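Local coordinates for uncharacterized protein (Corynebacterium diphtheriae, PDB 3V7B) that is of unknown function but belongs to the DUF2020 family, whose clan groups it with Mog1p- and PsbP-like proteins, at residues His6-Pro16 with Ala69-Pro77. Sequence-based numbering, arbitrary orientation.
With EDO (1,2-ethanediol), chain C.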
loop_
_atom_site.group_PDB
_atom_site.type_symbol
_atom_site.label_atom_id
_atom_site.label_comp_id
_atom_site.label_asym_id
_atom_site.label_seq_id
_atom_site.Cartn_x
_atom_site.Cartn_y
_atom_site.Cartn_z
ATOM N N HIS A 6 15.839 0.266 -9.555
ATOM C CA HIS A 6 14.383 0.340 -9.393
ATOM C C HIS A 6 14.037 1.212 -8.259
ATOM O O HIS A 6 14.749 1.265 -7.250
ATOM C CB HIS A 6 13.787 -1.039 -9.099
ATOM C CG HIS A 6 13.978 -1.997 -10.212
ATOM N ND1 HIS A 6 13.323 -1.861 -11.400
ATOM C CD2 HIS A 6 14.876 -3.064 -10.362
ATOM C CE1 HIS A 6 13.749 -2.835 -12.251
ATOM N NE2 HIS A 6 14.694 -3.571 -11.611
ATOM N N ASP A 7 12.890 1.850 -8.409
ATOM C CA ASP A 7 12.313 2.704 -7.376
ATOM C C ASP A 7 13.338 3.742 -6.808
ATOM O O ASP A 7 13.364 4.024 -5.617
ATOM C CB ASP A 7 11.779 1.859 -6.231
ATOM C CG ASP A 7 10.726 0.869 -6.633
ATOM O OD1 ASP A 7 10.212 0.868 -7.787
ATOM O OD2 ASP A 7 10.355 0.097 -5.687
ATOM N N SER A 8 14.123 4.331 -7.696
ATOM C CA SER A 8 15.148 5.324 -7.310
ATOM C C SER A 8 16.059 4.850 -6.156
ATOM O O SER A 8 16.523 5.664 -5.328
ATOM C CB SER A 8 14.435 6.641 -6.873
ATOM O OG SER A 8 13.439 7.077 -7.787
ATOM N N ALA A 9 16.325 3.544 -6.102
ATOM C CA ALA A 9 17.158 2.918 -5.088
ATOM C C ALA A 9 16.714 3.292 -3.677
ATOM O O ALA A 9 17.523 3.357 -2.784
ATOM C CB ALA A 9 18.637 3.239 -5.345
ATOM N N LEU A 10 15.415 3.565 -3.478
ATOM C CA LEU A 10 14.939 3.911 -2.135
ATOM C C LEU A 10 15.121 2.739 -1.179
ATOM O O LEU A 10 14.979 1.592 -1.599
ATOM C CB LEU A 10 13.454 4.340 -2.133
ATOM C CG LEU A 10 13.221 5.760 -2.746
ATOM C CD1 LEU A 10 11.716 6.051 -2.956
ATOM C CD2 LEU A 10 13.850 6.894 -1.942
ATOM N N PRO A 11 15.399 3.022 0.117
ATOM C CA PRO A 11 15.627 1.973 1.091
ATOM C C PRO A 11 14.303 1.224 1.428
ATOM O O PRO A 11 13.209 1.709 1.096
ATOM C CB PRO A 11 16.087 2.733 2.314
ATOM C CG PRO A 11 15.448 4.083 2.178
ATOM C CD PRO A 11 15.572 4.357 0.702
ATOM N N PHE A 12 14.449 0.061 2.058
ATOM C CA PHE A 12 13.288 -0.829 2.420
ATOM C C PHE A 12 12.155 -0.106 3.194
ATOM O O PHE A 12 10.962 -0.497 3.105
ATOM C CB PHE A 12 13.757 -2.027 3.242
ATOM C CG PHE A 12 14.061 -1.709 4.661
ATOM C CD1 PHE A 12 15.249 -1.015 4.996
ATOM C CD2 PHE A 12 13.175 -2.009 5.670
ATOM C CE1 PHE A 12 15.496 -0.653 6.309
ATOM C CE2 PHE A 12 13.469 -1.701 7.032
ATOM C CZ PHE A 12 14.611 -1.019 7.330
ATOM N N ASP A 13 12.505 0.944 3.922
ATOM C CA ASP A 13 11.553 1.600 4.830
ATOM C C ASP A 13 11.086 2.973 4.261
ATOM O O ASP A 13 10.589 3.785 4.991
ATOM C CB ASP A 13 12.143 1.765 6.241
ATOM C CG ASP A 13 13.492 2.540 6.263
ATOM O OD1 ASP A 13 14.121 2.842 5.203
ATOM O OD2 ASP A 13 13.941 2.756 7.397
ATOM N N ALA A 14 11.312 3.216 2.955
ATOM C CA ALA A 14 10.798 4.429 2.290
ATOM C C ALA A 14 9.272 4.468 2.326
ATOM O O ALA A 14 8.575 3.419 2.130
ATOM C CB ALA A 14 11.271 4.547 0.830
ATOM N N LEU A 15 8.740 5.680 2.527
ATOM C CA LEU A 15 7.301 5.822 2.543
ATOM C C LEU A 15 6.894 6.762 1.401
ATOM O O LEU A 15 7.618 7.677 1.084
ATOM C CB LEU A 15 6.820 6.403 3.859
ATOM C CG LEU A 15 6.947 5.478 5.067
ATOM C CD1 LEU A 15 6.679 6.244 6.353
ATOM C CD2 LEU A 15 5.954 4.352 4.916
ATOM N N PRO A 16 5.711 6.561 0.809
ATOM C CA PRO A 16 5.207 7.453 -0.264
ATOM C C PRO A 16 5.101 8.911 0.184
ATOM O O PRO A 16 4.664 9.165 1.300
ATOM C CB PRO A 16 3.835 6.914 -0.526
ATOM C CG PRO A 16 3.886 5.491 -0.059
ATOM C CD PRO A 16 4.747 5.500 1.128
ATOM N N ALA A 69 -5.790 5.962 3.240
ATOM C CA ALA A 69 -5.168 4.743 2.695
ATOM C C ALA A 69 -3.917 5.133 1.930
ATOM O O ALA A 69 -3.836 6.156 1.224
ATOM C CB ALA A 69 -6.138 3.978 1.771
ATOM N N THR A 70 -2.942 4.272 2.023
ATOM C CA THR A 70 -1.709 4.426 1.276
ATOM C C THR A 70 -1.389 3.090 0.614
ATOM O O THR A 70 -1.386 2.040 1.286
ATOM C CB THR A 70 -0.552 4.801 2.251
ATOM O OG1 THR A 70 -0.808 6.074 2.885
ATOM C CG2 THR A 70 0.828 4.781 1.538
ATOM N N VAL A 71 -1.044 3.128 -0.681
ATOM C CA VAL A 71 -0.754 1.909 -1.412
ATOM C C VAL A 71 0.609 2.086 -2.032
ATOM O O VAL A 71 0.842 3.056 -2.756
ATOM C CB VAL A 71 -1.791 1.599 -2.527
ATOM C CG1 VAL A 71 -1.383 0.389 -3.351
ATOM C CG2 VAL A 71 -3.205 1.397 -1.892
HETATM N N MSE A 72 1.507 1.159 -1.683
HETATM C CA MSE A 72 2.875 1.196 -2.142
HETATM C C MSE A 72 3.332 -0.115 -2.790
HETATM O O MSE A 72 3.239 -1.195 -2.196
HETATM C CB MSE A 72 3.838 1.597 -1.027
HETATM C CG MSE A 72 5.341 1.692 -1.511
HETATM SE SE MSE A 72 6.469 2.327 -0.057
HETATM C CE MSE A 72 6.209 0.736 1.077
ATOM N N VAL A 73 3.793 0.004 -4.044
ATOM C CA VAL A 73 4.370 -1.056 -4.828
ATOM C C VAL A 73 5.898 -0.923 -4.947
ATOM O O VAL A 73 6.417 0.087 -5.366
ATOM C CB VAL A 73 3.726 -1.175 -6.232
ATOM C CG1 VAL A 73 4.374 -2.371 -7.002
ATOM C CG2 VAL A 73 2.210 -1.432 -6.068
ATOM N N ARG A 74 6.651 -1.946 -4.516
ATOM C CA ARG A 74 8.087 -1.882 -4.449
ATOM C C ARG A 74 8.693 -2.930 -5.384
ATOM O O ARG A 74 8.291 -4.066 -5.395
ATOM C CB ARG A 74 8.611 -2.189 -3.069
ATOM C CG ARG A 74 8.495 -1.123 -2.028
ATOM C CD ARG A 74 8.788 0.257 -2.413
ATOM N NE ARG A 74 10.168 0.414 -2.942
ATOM C CZ ARG A 74 11.255 0.675 -2.242
ATOM N NH1 ARG A 74 11.188 0.929 -0.965
ATOM N NH2 ARG A 74 12.431 0.754 -2.857
ATOM N N HIS A 75 9.594 -2.527 -6.206
ATOM C CA HIS A 75 10.377 -3.508 -6.963
ATOM C C HIS A 75 11.775 -3.458 -6.369
ATOM O O HIS A 75 12.567 -2.490 -6.575
ATOM C CB HIS A 75 10.368 -3.186 -8.450
ATOM C CG HIS A 75 9.052 -3.458 -9.129
ATOM N ND1 HIS A 75 7.947 -2.648 -8.955
ATOM C CD2 HIS A 75 8.684 -4.423 -10.058
ATOM C CE1 HIS A 75 6.927 -3.127 -9.683
ATOM N NE2 HIS A 75 7.372 -4.216 -10.364
HETATM N N MSE A 76 12.092 -4.451 -5.567
HETATM C CA MSE A 76 13.394 -4.492 -4.861
HETATM C C MSE A 76 14.452 -5.227 -5.713
HETATM O O MSE A 76 14.113 -5.964 -6.639
HETATM C CB MSE A 76 13.280 -5.156 -3.486
HETATM C CG MSE A 76 12.244 -4.499 -2.526
HETATM SE SE MSE A 76 12.441 -2.531 -2.346
HETATM C CE MSE A 76 13.943 -2.544 -1.118
ATOM N N PRO A 77 15.753 -4.981 -5.436
ATOM C CA PRO A 77 16.892 -5.686 -6.109
ATOM C C PRO A 77 16.948 -7.160 -5.863
ATOM O O PRO A 77 17.639 -7.877 -6.610
ATOM C CB PRO A 77 18.138 -5.072 -5.442
ATOM C CG PRO A 77 17.699 -3.809 -4.848
ATOM C CD PRO A 77 16.243 -3.941 -4.491
HETATM C C1 EDO C . -2.878 5.658 7.555
HETATM O O1 EDO C . -2.745 7.089 7.554
HETATM C C2 EDO C . -2.855 5.155 6.103
HETATM O O2 EDO C . -1.702 5.512 5.304
HETATM O O HOH W 1 14.103 -0.532 -5.210
HETATM O O HOH W 2 7.650 0.077 -7.940
HETATM O O HOH W 3 9.409 0.898 1.118
#
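Arg74 bends at chi2 (-41°) and again at chi3 (-59°), which brings its guanidinium edge-on to backbone carbonyls of loop 6-16. Asp7 sets CG beside its own backbone N, opposite its carbonyl carbon (chi1 -59°), a setting that points its carboxylate at Arg74 and His75, at the end of strand 69-75. There Arg74 NE gives a nearly straight hydrogen bond to Asp7 OD2 (2.8 Å), part of a salt bridge. His75 N bonds the same OD2 at 2.8 Å, from the opposite face of the carboxylate. Asp7 OD1 turns to the backbone N of Asp54 and to a water shared with Val73 O and His75 ND1.

The other guanidinium nitrogens serve the loop backbone. Arg74 NH2 reaches Leu10 O and Arg74 NH1 reaches Pro11 O, each at 3.0 Å and above the carbonyl plane. Pro11 O also closes the type I turn by accepting from Ala14 N. A water links Arg74 NH1 to Phe12 O and Ala14 O. The selenium of Met76, a selenomethionine, lies over one guanidinium face, 3.3 Å from its plane and offset toward the rim.

Farther along, Pro16 CG rests on Thr70 CG2 (3.5 Å) and Pro16 CD on Met72 SE (3.8 Å).

Buried Arg74 thus gives three of the four direct hydrogen bonds tying the irregular N-terminal loop to an inner strand of the antiparallel sheet, its charge probably balanced by Asp7.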